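Local coordinates for serine protease inhibitor (Thermoanaerobacter tengcongensis, PDB 2PEF), which probably inhibits serine proteases as a member of the serpin family, and is captured here in its latent state, at residues Lys3-Lys8 / Asn71-Thr76; Phe9-Ala14 / Lys246-Ile251; Ile33-Ala38 / Asn361-Ile366; Val164-Glu169 / Lys215-Asn220. One frame throughout, in Å; residues are numbered along the deposited sequence.

Contact 1: residues Lys3-Lys8 / Asn71-Thr76; sequences KNIDEK and NKYLYT
Lys-3 sets CG anti to its backbone N (chi1 -172°), next to CE2 and CD2 of Tyr-73, and the extended chain continues over the ring. Its CD lies 3.8 Å from the Tyr-73 ring centroid, above one face and offset toward the rim, a CH-pi contact; CE continues to within 3.3 Å of Tyr-73 OH. Lysine suits this place: its aliphatic stem covers the ring while the residue stays partly exposed. Asp-6 holds CG between its backbone N and carbonyl carbon (chi1 56°), and its side chain crosses that of Tyr-73 at about a right angle. Tyr-73 OH donates to the syn side of Asp-6 OD2 at 2.7 Å. The second oxygen, OD1, accepts from Phe-9 N, making Asp-6 the N-cap of helix 7-22, helix A of the serpin fold; the capping residue thus also accepts from a tyrosine of helix 67-80. Asn-4 O lies at the ring edge, in its plane. Ile-5 CD1 meets Tyr-73 O at 3.5 Å. Further along the helix, Lys-3 N gives a nearly straight bond (167°) to Thr-76 OG1, 2.9 Å away. That hydroxyl donates to Lys-72 O at 2.7 Å, which Thr-76 N reaches from the opposite face of the carbonyl plane.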
loop_
_atom_site.group_PDB
_atom_site.type_symbol
_atom_site.label_atom_id
_atom_site.label_comp_id
_atom_site.label_asym_id
_atom_site.label_seq_id
_atom_site.Cartn_x
_atom_site.Cartn_y
_atom_site.Cartn_z
ATOM N N LYS A 3 -20.185 6.023 -6.848
ATOM C CA LYS A 3 -19.933 5.834 -8.272
ATOM C C LYS A 3 -19.457 4.407 -8.452
ATOM O O LYS A 3 -18.430 4.002 -7.891
ATOM C CB LYS A 3 -18.894 6.829 -8.798
ATOM C CG LYS A 3 -18.724 6.816 -10.313
ATOM C CD LYS A 3 -17.808 7.941 -10.777
ATOM C CE LYS A 3 -17.683 7.973 -12.293
ATOM N NZ LYS A 3 -18.904 8.497 -12.964
ATOM N N ASN A 4 -20.221 3.643 -9.226
ATOM C CA ASN A 4 -19.985 2.219 -9.375
ATOM C C ASN A 4 -18.589 1.934 -9.899
ATOM O O ASN A 4 -18.136 2.564 -10.860
ATOM C CB ASN A 4 -21.053 1.592 -10.278
ATOM C CG ASN A 4 -22.461 1.732 -9.708
ATOM O OD1 ASN A 4 -23.439 1.771 -10.451
ATOM N ND2 ASN A 4 -22.564 1.814 -8.383
ATOM N N ILE A 5 -17.900 1.006 -9.242
ATOM C CA ILE A 5 -16.580 0.586 -9.691
ATOM C C ILE A 5 -16.730 0.015 -11.096
ATOM O O ILE A 5 -17.526 -0.899 -11.325
ATOM C CB ILE A 5 -15.926 -0.445 -8.731
ATOM C CG1 ILE A 5 -15.925 0.067 -7.277
ATOM C CG2 ILE A 5 -14.519 -0.815 -9.204
ATOM C CD1 ILE A 5 -15.219 1.410 -7.045
ATOM N N ASP A 6 -15.987 0.602 -12.028
ATOM C CA ASP A 6 -16.076 0.269 -13.444
ATOM C C ASP A 6 -14.691 -0.015 -14.016
ATOM O O ASP A 6 -13.688 0.069 -13.300
ATOM C CB ASP A 6 -16.765 1.407 -14.219
ATOM C CG ASP A 6 -16.074 2.764 -14.039
ATOM O OD1 ASP A 6 -14.932 2.824 -13.534
ATOM O OD2 ASP A 6 -16.682 3.789 -14.416
ATOM N N GLU A 7 -14.636 -0.322 -15.311
ATOM C CA GLU A 7 -13.375 -0.669 -15.964
ATOM C C GLU A 7 -12.385 0.499 -15.984
ATOM O O GLU A 7 -11.178 0.285 -15.882
ATOM C CB GLU A 7 -13.617 -1.203 -17.378
ATOM C CG GLU A 7 -14.427 -2.496 -17.438
ATOM N N LYS A 8 -12.897 1.725 -16.107
ATOM C CA LYS A 8 -12.052 2.922 -16.061
ATOM C C LYS A 8 -11.296 3.021 -14.738
ATOM O O LYS A 8 -10.077 3.181 -14.730
ATOM C CB LYS A 8 -12.865 4.197 -16.320
ATOM C CG LYS A 8 -12.051 5.490 -16.188
ATOM C CD LYS A 8 -12.772 6.697 -16.777
ATOM C CE LYS A 8 -12.599 6.789 -18.291
ATOM N NZ LYS A 8 -11.170 6.844 -18.719
ATOM N N ASN A 71 -13.049 10.840 -5.671
ATOM C CA ASN A 71 -13.689 10.818 -4.354
ATOM C C ASN A 71 -14.845 9.826 -4.319
ATOM O O ASN A 71 -14.949 9.014 -3.396
ATOM C CB ASN A 71 -14.221 12.206 -3.971
ATOM C CG ASN A 71 -13.125 13.187 -3.619
ATOM O OD1 ASN A 71 -11.975 12.811 -3.389
ATOM N ND2 ASN A 71 -13.478 14.468 -3.587
ATOM N N LYS A 72 -15.712 9.908 -5.328
ATOM C CA LYS A 72 -16.869 9.020 -5.417
ATOM C C LYS A 72 -16.423 7.568 -5.575
ATOM O O LYS A 72 -16.934 6.676 -4.895
ATOM C CB LYS A 72 -17.782 9.435 -6.573
ATOM C CG LYS A 72 -18.381 10.818 -6.407
ATOM C CD LYS A 72 -19.525 11.052 -7.376
ATOM C CE LYS A 72 -20.128 12.435 -7.188
ATOM N NZ LYS A 72 -19.264 13.508 -7.755
ATOM N N TYR A 73 -15.461 7.343 -6.468
ATOM C CA TYR A 73 -14.912 6.008 -6.698
ATOM C C TYR A 73 -14.321 5.401 -5.425
ATOM O O TYR A 73 -14.595 4.248 -5.084
ATOM C CB TYR A 73 -13.812 6.062 -7.758
ATOM C CG TYR A 73 -14.250 5.989 -9.204
ATOM C CD1 TYR A 73 -13.712 6.868 -10.148
ATOM C CD2 TYR A 73 -15.169 5.036 -9.642
ATOM C CE1 TYR A 73 -14.082 6.804 -11.483
ATOM C CE2 TYR A 73 -15.548 4.965 -10.983
ATOM C CZ TYR A 73 -14.995 5.851 -11.895
ATOM O OH TYR A 73 -15.358 5.797 -13.220
ATOM N N LEU A 74 -13.493 6.179 -4.731
ATOM C CA LEU A 74 -12.793 5.679 -3.553
ATOM C C LEU A 74 -13.746 5.447 -2.387
ATOM O O LEU A 74 -13.638 4.441 -1.682
ATOM C CB LEU A 74 -11.647 6.615 -3.160
ATOM C CG LEU A 74 -10.443 6.589 -4.107
ATOM C CD1 LEU A 74 -9.415 7.608 -3.678
ATOM C CD2 LEU A 74 -9.817 5.195 -4.187
ATOM N N TYR A 75 -14.687 6.368 -2.202
ATOM C CA TYR A 75 -15.744 6.183 -1.220
ATOM C C TYR A 75 -16.488 4.872 -1.476
ATOM O O TYR A 75 -16.724 4.101 -0.555
ATOM C CB TYR A 75 -16.713 7.374 -1.236
ATOM C CG TYR A 75 -18.008 7.125 -0.503
ATOM C CD1 TYR A 75 -18.064 7.180 0.888
ATOM C CD2 TYR A 75 -19.182 6.843 -1.203
ATOM C CE1 TYR A 75 -19.253 6.954 1.567
ATOM C CE2 TYR A 75 -20.378 6.611 -0.532
ATOM C CZ TYR A 75 -20.405 6.670 0.849
ATOM O OH TYR A 75 -21.590 6.439 1.503
ATOM N N THR A 76 -16.832 4.616 -2.734
ATOM C CA THR A 76 -17.577 3.415 -3.097
ATOM C C THR A 76 -16.706 2.166 -2.945
ATOM O O THR A 76 -17.166 1.133 -2.442
ATOM C CB THR A 76 -18.118 3.517 -4.532
ATOM O OG1 THR A 76 -18.800 4.770 -4.691
ATOM C CG2 THR A 76 -19.078 2.373 -4.829
#

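Contact 2: residues Phe9-Ala14 / Lys246-Ile251; sequences FIYNTA and KFIDLI
The ring of Tyr-11 is met obliquely by Ile-248, whose CB lies 3.9 Å from Tyr-11 CE2, while the carboxylate of Asp-249 comes near the phenol end with its plane 74° from that of the ring. This is helix-to-helix packing in the serpin fold: the 9-14 and 246-251 segments of helix 7-22 (helix A) and helix 244-252 (helix H) lie at 117°, with their axes 10.3 Å apart at closest approach. At that separation no backbone touches, and side chains alone bridge the gap. Ile-248 carries most of it. Its CG2 methyl, anti to the backbone N, lies 3.6 Å from Tyr-11 OH, whereas CG1, anti to the carbonyl carbon (chi1 -58°), faces Ala-14; CD1 approaches Ile-10 CG2 more loosely. The beta-branched isoleucine suits the place by offering two arms, one to the tyrosine and one to the small alanine. Tyr-11 OH is 3.8 Å from Asp-249 OD1, too far for a hydrogen bond, and is bonded instead to Lys-252 NZ. On the far side of helix 7-22, the Phe-9 ring meets those of Tyr-73 and Tyr-77, and Thr-13 OG1 stands over one of its faces. Back at the interface, Ala-14 CB rests 3.8 Å from Ile-248 CG1.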
loop_
_atom_site.group_PDB
_atom_site.type_symbol
_atom_site.label_atom_id
_atom_site.label_comp_id
_atom_site.label_asym_id
_atom_site.label_seq_id
_atom_site.Cartn_x
_atom_site.Cartn_y
_atom_site.Cartn_z
ATOM N N PHE A 9 -12.018 2.914 -13.623
ATOM C CA PHE A 9 -11.380 2.945 -12.306
ATOM C C PHE A 9 -10.385 1.798 -12.115
ATOM O O PHE A 9 -9.276 2.015 -11.630
ATOM C CB PHE A 9 -12.416 2.934 -11.172
ATOM C CG PHE A 9 -11.801 2.842 -9.799
ATOM C CD1 PHE A 9 -11.331 3.982 -9.155
ATOM C CD2 PHE A 9 -11.679 1.609 -9.153
ATOM C CE1 PHE A 9 -10.753 3.904 -7.883
ATOM C CE2 PHE A 9 -11.098 1.520 -7.880
ATOM C CZ PHE A 9 -10.639 2.669 -7.248
ATOM N N ILE A 10 -10.785 0.583 -12.478
ATOM C CA ILE A 10 -9.910 -0.577 -12.309
ATOM C C ILE A 10 -8.583 -0.394 -13.060
ATOM O O ILE A 10 -7.511 -0.475 -12.455
ATOM C CB ILE A 10 -10.606 -1.907 -12.701
ATOM C CG1 ILE A 10 -11.782 -2.182 -11.755
ATOM C CG2 ILE A 10 -9.612 -3.071 -12.674
ATOM C CD1 ILE A 10 -12.688 -3.329 -12.171
ATOM N N TYR A 11 -8.650 -0.129 -14.361
ATOM C CA TYR A 11 -7.418 -0.053 -15.150
ATOM C C TYR A 11 -6.579 1.198 -14.870
ATOM O O TYR A 11 -5.349 1.128 -14.887
ATOM C CB TYR A 11 -7.678 -0.280 -16.642
ATOM C CG TYR A 11 -7.853 -1.750 -16.987
ATOM C CD1 TYR A 11 -9.124 -2.304 -17.131
ATOM C CD2 TYR A 11 -6.745 -2.588 -17.145
ATOM C CE1 TYR A 11 -9.292 -3.649 -17.440
ATOM C CE2 TYR A 11 -6.903 -3.942 -17.451
ATOM C CZ TYR A 11 -8.180 -4.463 -17.594
ATOM O OH TYR A 11 -8.348 -5.796 -17.898
ATOM N N ASN A 12 -7.229 2.322 -14.576
ATOM C CA ASN A 12 -6.500 3.521 -14.148
ATOM C C ASN A 12 -5.801 3.318 -12.799
ATOM O O ASN A 12 -4.640 3.687 -12.636
ATOM C CB ASN A 12 -7.406 4.758 -14.118
ATOM C CG ASN A 12 -7.699 5.306 -15.508
ATOM O OD1 ASN A 12 -7.516 4.619 -16.519
ATOM N ND2 ASN A 12 -8.146 6.554 -15.564
ATOM N N THR A 13 -6.499 2.697 -11.852
ATOM C CA THR A 13 -5.934 2.441 -10.523
ATOM C C THR A 13 -4.835 1.383 -10.602
ATOM O O THR A 13 -3.819 1.490 -9.909
ATOM C CB THR A 13 -7.040 2.079 -9.503
ATOM O OG1 THR A 13 -7.991 3.148 -9.462
ATOM C CG2 THR A 13 -6.467 1.861 -8.099
ATOM N N ALA A 14 -5.025 0.396 -11.480
ATOM C CA ALA A 14 -4.014 -0.629 -11.740
ATOM C C ALA A 14 -2.719 0.004 -12.240
ATOM O O ALA A 14 -1.636 -0.354 -11.769
ATOM C CB ALA A 14 -4.533 -1.668 -12.734
ATOM N N LYS A 246 -0.859 -5.434 -17.682
ATOM C CA LYS A 246 -0.191 -6.727 -17.596
ATOM C C LYS A 246 -0.455 -7.433 -16.275
ATOM O O LYS A 246 -0.599 -8.658 -16.240
ATOM C CB LYS A 246 1.310 -6.577 -17.831
ATOM C CG LYS A 246 1.668 -6.369 -19.287
ATOM C CD LYS A 246 3.154 -6.563 -19.526
ATOM C CE LYS A 246 3.484 -6.460 -21.005
ATOM N NZ LYS A 246 2.917 -7.598 -21.793
ATOM N N PHE A 247 -0.542 -6.663 -15.193
ATOM C CA PHE A 247 -0.847 -7.248 -13.886
ATOM C C PHE A 247 -2.269 -7.812 -13.823
ATOM O O PHE A 247 -2.468 -8.943 -13.387
ATOM C CB PHE A 247 -0.618 -6.235 -12.760
ATOM C CG PHE A 247 -0.840 -6.803 -11.386
ATOM C CD1 PHE A 247 0.124 -7.610 -10.793
ATOM C CD2 PHE A 247 -2.021 -6.547 -10.694
ATOM C CE1 PHE A 247 -0.076 -8.150 -9.531
ATOM C CE2 PHE A 247 -2.230 -7.082 -9.425
ATOM C CZ PHE A 247 -1.253 -7.890 -8.849
ATOM N N ILE A 248 -3.255 -7.024 -14.249
ATOM C CA ILE A 248 -4.640 -7.501 -14.252
ATOM C C ILE A 248 -4.754 -8.725 -15.162
ATOM O O ILE A 248 -5.386 -9.722 -14.794
ATOM C CB ILE A 248 -5.660 -6.398 -14.670
ATOM C CG1 ILE A 248 -5.586 -5.175 -13.742
ATOM C CG2 ILE A 248 -7.084 -6.955 -14.713
ATOM C CD1 ILE A 248 -5.921 -5.436 -12.263
ATOM N N ASP A 249 -4.118 -8.654 -16.332
ATOM C CA ASP A 249 -4.178 -9.738 -17.318
ATOM C C ASP A 249 -3.551 -11.047 -16.850
ATOM O O ASP A 249 -4.069 -12.115 -17.149
ATOM C CB ASP A 249 -3.557 -9.303 -18.652
ATOM C CG ASP A 249 -4.465 -8.387 -19.451
ATOM O OD1 ASP A 249 -5.592 -8.097 -18.994
ATOM O OD2 ASP A 249 -4.050 -7.955 -20.548
ATOM N N LEU A 250 -2.439 -10.975 -16.125
ATOM C CA LEU A 250 -1.781 -12.195 -15.669
ATOM C C LEU A 250 -2.637 -12.964 -14.655
ATOM O O LEU A 250 -2.585 -14.194 -14.606
ATOM C CB LEU A 250 -0.358 -11.923 -15.155
ATOM C CG LEU A 250 -0.098 -11.170 -13.848
ATOM C CD1 LEU A 250 -0.149 -12.114 -12.652
ATOM C CD2 LEU A 250 1.261 -10.486 -13.908
ATOM N N ILE A 251 -3.437 -12.234 -13.876
ATOM C CA ILE A 251 -4.379 -12.846 -12.939
ATOM C C ILE A 251 -5.588 -13.401 -13.693
ATOM O O ILE A 251 -6.000 -14.543 -13.462
ATOM C CB ILE A 251 -4.847 -11.847 -11.841
ATOM C CG1 ILE A 251 -3.676 -11.433 -10.945
ATOM C CG2 ILE A 251 -5.973 -12.450 -11.000
ATOM C CD1 ILE A 251 -3.915 -10.143 -10.175
#

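Contact 3: residues Ile33-Ala38 / Asn361-Ile366; sequences ISPLSA and NLPIFI
The start of helix 35-46 and the beginning of strand 362-372 meet in what is known in serpins as the shutter region, against strand 322-331, inserted in this latent form. Ile-33 and Ile-366 form an antiparallel hydrogen-bonded pair, linked by Ile-33 N to Ile-366 O (2.9 Å) and Ile-366 N to Ile-33 O (2.9 Å); their side chains lie side by side, CG1 of Ile-33 being 3.7 Å from CG2 of Ile-366. Ser-34 then has OG anti to its backbone N (chi1 174°), where it donates to Ile-364 O at 2.8 Å and caps the helix by accepting from Ser-37 N. Its CB lies over one face of the Phe-365 ring. Pro-35, with no N-H to satisfy, suits the first turn; its CD packs 3.4 Å from Pro-363 O. Ile-364 and Phe-365 both face Ile-355, a classic beta bulge. Because the serine hydroxyl serves as donor and acceptor at once, this small buried group joins the helix start to the bulged strand with its own polarity satisfied.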
loop_
_atom_site.group_PDB
_atom_site.type_symbol
_atom_site.label_atom_id
_atom_site.label_comp_id
_atom_site.label_asym_id
_atom_site.label_seq_id
_atom_site.Cartn_x
_atom_site.Cartn_y
_atom_site.Cartn_z
ATOM N N ILE A 33 4.554 -2.440 -0.622
ATOM C CA ILE A 33 3.742 -1.231 -0.608
ATOM C C ILE A 33 2.263 -1.580 -0.657
ATOM O O ILE A 33 1.883 -2.653 -1.136
ATOM C CB ILE A 33 4.108 -0.229 -1.741
ATOM C CG1 ILE A 33 3.731 -0.772 -3.120
ATOM C CG2 ILE A 33 5.594 0.177 -1.664
ATOM C CD1 ILE A 33 3.480 0.320 -4.142
ATOM N N SER A 34 1.446 -0.681 -0.119
ATOM C CA SER A 34 0.007 -0.725 -0.318
ATOM C C SER A 34 -0.404 0.440 -1.198
ATOM O O SER A 34 -0.452 1.586 -0.733
ATOM C CB SER A 34 -0.744 -0.652 1.009
ATOM O OG SER A 34 -2.134 -0.547 0.788
ATOM N N PRO A 35 -0.687 0.159 -2.481
ATOM C CA PRO A 35 -1.152 1.208 -3.380
ATOM C C PRO A 35 -2.444 1.846 -2.875
ATOM O O PRO A 35 -2.616 3.055 -3.010
ATOM C CB PRO A 35 -1.378 0.464 -4.697
ATOM C CG PRO A 35 -0.506 -0.738 -4.609
ATOM C CD PRO A 35 -0.556 -1.138 -3.174
ATOM N N LEU A 36 -3.326 1.040 -2.283
ATOM C CA LEU A 36 -4.579 1.538 -1.716
ATOM C C LEU A 36 -4.322 2.614 -0.663
ATOM O O LEU A 36 -4.910 3.686 -0.717
ATOM C CB LEU A 36 -5.407 0.400 -1.108
ATOM C CG LEU A 36 -6.744 0.781 -0.458
ATOM C CD1 LEU A 36 -7.698 1.460 -1.449
ATOM C CD2 LEU A 36 -7.388 -0.450 0.164
ATOM N N SER A 37 -3.440 2.314 0.286
ATOM C CA SER A 37 -3.090 3.261 1.339
ATOM C C SER A 37 -2.516 4.565 0.784
ATOM O O SER A 37 -2.895 5.654 1.221
ATOM C CB SER A 37 -2.108 2.621 2.320
ATOM O OG SER A 37 -1.696 3.556 3.301
ATOM N N ALA A 38 -1.607 4.447 -0.181
ATOM C CA ALA A 38 -0.989 5.613 -0.806
ATOM C C ALA A 38 -2.023 6.460 -1.536
ATOM O O ALA A 38 -2.065 7.683 -1.358
ATOM C CB ALA A 38 0.120 5.189 -1.747
ATOM N N ASN A 361 -9.312 -7.510 -9.041
ATOM C CA ASN A 361 -7.919 -7.928 -9.264
ATOM C C ASN A 361 -6.875 -6.860 -8.911
ATOM O O ASN A 361 -5.693 -7.001 -9.229
ATOM C CB ASN A 361 -7.712 -8.488 -10.675
ATOM C CG ASN A 361 -8.357 -9.840 -10.855
ATOM O OD1 ASN A 361 -8.568 -10.570 -9.888
ATOM N ND2 ASN A 361 -8.676 -10.186 -12.097
ATOM N N LEU A 362 -7.313 -5.811 -8.213
ATOM C CA LEU A 362 -6.415 -4.750 -7.763
ATOM C C LEU A 362 -5.564 -5.176 -6.566
ATOM O O LEU A 362 -6.065 -5.829 -5.651
ATOM C CB LEU A 362 -7.208 -3.488 -7.411
ATOM C CG LEU A 362 -7.812 -2.718 -8.588
ATOM C CD1 LEU A 362 -8.789 -1.660 -8.092
ATOM C CD2 LEU A 362 -6.723 -2.083 -9.444
ATOM N N PRO A 363 -4.271 -4.804 -6.569
ATOM C CA PRO A 363 -3.398 -5.178 -5.457
ATOM C C PRO A 363 -3.526 -4.255 -4.244
ATOM O O PRO A 363 -3.116 -3.088 -4.296
ATOM C CB PRO A 363 -2.002 -5.073 -6.068
ATOM C CG PRO A 363 -2.123 -3.997 -7.097
ATOM C CD PRO A 363 -3.548 -4.044 -7.609
ATOM N N ILE A 364 -4.093 -4.786 -3.163
ATOM C CA ILE A 364 -4.146 -4.069 -1.886
ATOM C C ILE A 364 -2.729 -3.884 -1.346
ATOM O O ILE A 364 -2.372 -2.801 -0.886
ATOM C CB ILE A 364 -5.030 -4.811 -0.839
ATOM C CG1 ILE A 364 -6.426 -5.122 -1.406
ATOM C CG2 ILE A 364 -5.105 -4.036 0.483
ATOM C CD1 ILE A 364 -7.280 -3.903 -1.741
ATOM N N PHE A 365 -1.944 -4.959 -1.414
ATOM C CA PHE A 365 -0.518 -4.960 -1.105
ATOM C C PHE A 365 0.232 -5.608 -2.261
ATOM O O PHE A 365 -0.279 -6.531 -2.912
ATOM C CB PHE A 365 -0.246 -5.750 0.178
ATOM C CG PHE A 365 -0.684 -5.048 1.434
ATOM C CD1 PHE A 365 -2.002 -5.144 1.884
ATOM C CD2 PHE A 365 0.229 -4.304 2.182
ATOM C CE1 PHE A 365 -2.406 -4.501 3.055
ATOM C CE2 PHE A 365 -0.165 -3.654 3.348
ATOM C CZ PHE A 365 -1.482 -3.751 3.787
ATOM N N ILE A 366 1.438 -5.119 -2.527
ATOM C CA ILE A 366 2.303 -5.718 -3.548
ATOM C C ILE A 366 3.764 -5.578 -3.112
ATOM O O ILE A 366 4.174 -4.533 -2.601
ATOM C CB ILE A 366 2.023 -5.147 -4.976
ATOM C CG1 ILE A 366 2.840 -5.893 -6.038
ATOM C CG2 ILE A 366 2.256 -3.633 -5.030
ATOM C CD1 ILE A 366 2.321 -5.702 -7.466
#

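Contact 4: residues Val164-Glu169 / Lys215-Asn220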
loop_
_atom_site.group_PDB
_atom_site.type_symbol
_atom_site.label_atom_id
_atom_site.label_comp_id
_atom_site.label_asym_id
_atom_site.label_seq_id
_atom_site.Cartn_x
_atom_site.Cartn_y
_atom_site.Cartn_z
ATOM N N VAL A 164 -4.143 1.084 6.623
ATOM C CA VAL A 164 -4.839 -0.102 6.127
ATOM C C VAL A 164 -4.388 -1.299 6.958
ATOM O O VAL A 164 -3.186 -1.475 7.187
ATOM C CB VAL A 164 -4.538 -0.349 4.622
ATOM C CG1 VAL A 164 -5.082 -1.708 4.161
ATOM C CG2 VAL A 164 -5.119 0.753 3.774
ATOM N N ALA A 165 -5.345 -2.107 7.427
ATOM C CA ALA A 165 -5.030 -3.320 8.185
ATOM C C ALA A 165 -5.710 -4.535 7.561
ATOM O O ALA A 165 -6.928 -4.549 7.406
ATOM C CB ALA A 165 -5.452 -3.164 9.642
ATOM N N PHE A 166 -4.909 -5.536 7.200
ATOM C CA PHE A 166 -5.400 -6.765 6.562
ATOM C C PHE A 166 -5.077 -7.962 7.452
ATOM O O PHE A 166 -3.952 -8.097 7.931
ATOM C CB PHE A 166 -4.751 -6.924 5.182
ATOM C CG PHE A 166 -5.157 -8.175 4.441
ATOM C CD1 PHE A 166 -6.328 -8.207 3.686
ATOM C CD2 PHE A 166 -4.345 -9.305 4.468
ATOM C CE1 PHE A 166 -6.697 -9.351 2.990
ATOM C CE2 PHE A 166 -4.703 -10.455 3.772
ATOM C CZ PHE A 166 -5.881 -10.480 3.037
ATOM N N ASP A 167 -6.066 -8.821 7.680
ATOM C CA ASP A 167 -5.898 -9.986 8.545
ATOM C C ASP A 167 -6.844 -11.071 8.073
ATOM O O ASP A 167 -8.050 -11.009 8.309
ATOM C CB ASP A 167 -6.173 -9.614 10.008
ATOM C CG ASP A 167 -5.869 -10.750 10.986
ATOM O OD1 ASP A 167 -5.707 -11.917 10.566
ATOM O OD2 ASP A 167 -5.798 -10.464 12.200
ATOM N N ALA A 168 -6.284 -12.066 7.395
ATOM C CA ALA A 168 -7.084 -13.101 6.765
ATOM C C ALA A 168 -6.514 -14.489 7.008
ATOM O O ALA A 168 -5.303 -14.661 7.116
ATOM C CB ALA A 168 -7.201 -12.838 5.277
ATOM N N GLU A 169 -7.406 -15.470 7.107
ATOM C CA GLU A 169 -7.021 -16.871 7.183
ATOM C C GLU A 169 -7.024 -17.467 5.777
ATOM O O GLU A 169 -7.844 -17.076 4.947
ATOM C CB GLU A 169 -8.022 -17.625 8.058
ATOM C CG GLU A 169 -7.629 -19.053 8.411
ATOM C CD GLU A 169 -8.483 -19.642 9.517
ATOM O OE1 GLU A 169 -8.665 -18.974 10.555
ATOM O OE2 GLU A 169 -8.962 -20.786 9.355
ATOM N N LYS A 215 -3.517 -18.192 -4.528
ATOM C CA LYS A 215 -4.058 -18.935 -3.390
ATOM C C LYS A 215 -5.108 -18.098 -2.672
ATOM O O LYS A 215 -4.817 -16.978 -2.249
ATOM C CB LYS A 215 -2.939 -19.335 -2.424
ATOM C CG LYS A 215 -3.430 -20.018 -1.149
ATOM C CD LYS A 215 -2.273 -20.540 -0.290
ATOM C CE LYS A 215 -2.787 -21.401 0.872
ATOM N NZ LYS A 215 -3.642 -22.547 0.425
ATOM N N PRO A 216 -6.334 -18.636 -2.525
ATOM C CA PRO A 216 -7.428 -17.875 -1.919
ATOM C C PRO A 216 -7.408 -17.810 -0.388
ATOM O O PRO A 216 -7.025 -18.777 0.282
ATOM C CB PRO A 216 -8.665 -18.646 -2.371
ATOM C CG PRO A 216 -8.195 -20.065 -2.480
ATOM C CD PRO A 216 -6.766 -19.986 -2.947
ATOM N N TYR A 217 -7.804 -16.660 0.152
ATOM C CA TYR A 217 -8.124 -16.551 1.574
ATOM C C TYR A 217 -9.569 -16.976 1.799
ATOM O O TYR A 217 -10.378 -17.006 0.862
ATOM C CB TYR A 217 -7.891 -15.127 2.091
ATOM C CG TYR A 217 -6.441 -14.713 2.040
ATOM C CD1 TYR A 217 -5.966 -13.921 0.996
ATOM C CD2 TYR A 217 -5.533 -15.138 3.020
ATOM C CE1 TYR A 217 -4.629 -13.542 0.933
ATOM C CE2 TYR A 217 -4.191 -14.765 2.968
ATOM C CZ TYR A 217 -3.747 -13.973 1.912
ATOM O OH TYR A 217 -2.433 -13.594 1.834
ATOM N N ALA A 218 -9.877 -17.314 3.048
ATOM C CA ALA A 218 -11.216 -17.744 3.440
ATOM C C ALA A 218 -12.268 -16.787 2.905
ATOM O O ALA A 218 -12.098 -15.566 2.995
ATOM C CB ALA A 218 -11.309 -17.814 4.954
ATOM N N LYS A 219 -13.345 -17.357 2.359
ATOM C CA LYS A 219 -14.496 -16.611 1.807
ATOM C C LYS A 219 -14.244 -15.962 0.438
ATOM O O LYS A 219 -15.151 -15.351 -0.152
ATOM C CB LYS A 219 -15.046 -15.612 2.826
ATOM C CG LYS A 219 -15.486 -16.292 4.111
ATOM C CD LYS A 219 -15.935 -15.319 5.175
ATOM C CE LYS A 219 -16.024 -16.033 6.522
ATOM N NZ LYS A 219 -16.360 -15.098 7.628
ATOM N N ASN A 220 -13.016 -16.104 -0.054
ATOM C CA ASN A 220 -12.650 -15.770 -1.440
ATOM C C ASN A 220 -12.749 -14.304 -1.868
ATOM O O ASN A 220 -12.727 -14.005 -3.066
ATOM C CB ASN A 220 -13.401 -16.665 -2.430
ATOM C CG ASN A 220 -12.885 -18.088 -2.415
ATOM O OD1 ASN A 220 -13.409 -18.938 -1.700
ATOM N ND2 ASN A 220 -11.836 -18.344 -3.180
#
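Phe-166 turns the edge of its ring onto a face of Tyr-217, CZ standing 3.9 Å above the plane and offset toward the rim. The pair is T-shaped (edge-to-face), with centroids 5.3 Å apart and planes at 75°. Ala-168, two residues along the same side of the strand, sets CB 3.6 Å from Tyr-217 CD2; its small side chain leaves room for the tyrosine to settle against the backbone. The tyrosine ring also stacks on Trp-170, and a hydrogen bond joins its OH and Thr-323 OG1. This is the breach region, at one end of the serpin's large sheet, where strand 158-169 pairs with 322-331, the part of the reactive-centre loop that is inserted as a strand in the latent state; Phe-166 itself is hydrogen-bonded through its backbone to Ala-325. An aromatic with a hydroxyl therefore suits this site, packing on one strand and bonding to the inserted one. Beyond the rings, Ala-218 N donates to Glu-169 O at 2.8 Å, an almost straight bond (176°) that joins the residues after strand 210-216 to the end of strand 158-169. The Glu-169 carboxylate makes a salt bridge to Lys-86, and the backbone O of Glu-169 lies 3.4 Å from Tyr-217 CA.

Contacts 1 and 2 share helix 7-22, contact 1 at its capped start and contact 2 one turn on; they touch where Tyr-73 CB meets Phe-9 CD1 at 3.5 Å. Contact 3 continues inward from contact 2, with centres about 12 Å apart: Ile-248 CD1 lies 3.4 Å from Asn-361 O. Contacts 3 and 4 meet through Phe-365 CE1 and Phe-166 CB, 4.0 Å apart, and both border the inserted strand 322-331, contact 3 at the shutter and contact 4 at the breach. Contacts 1 and 4 are farthest from each other, their centres about 22 Å apart. Contact 3, its centre about 4 Å from the chain's centre, lies between the helical surface and the large sheet.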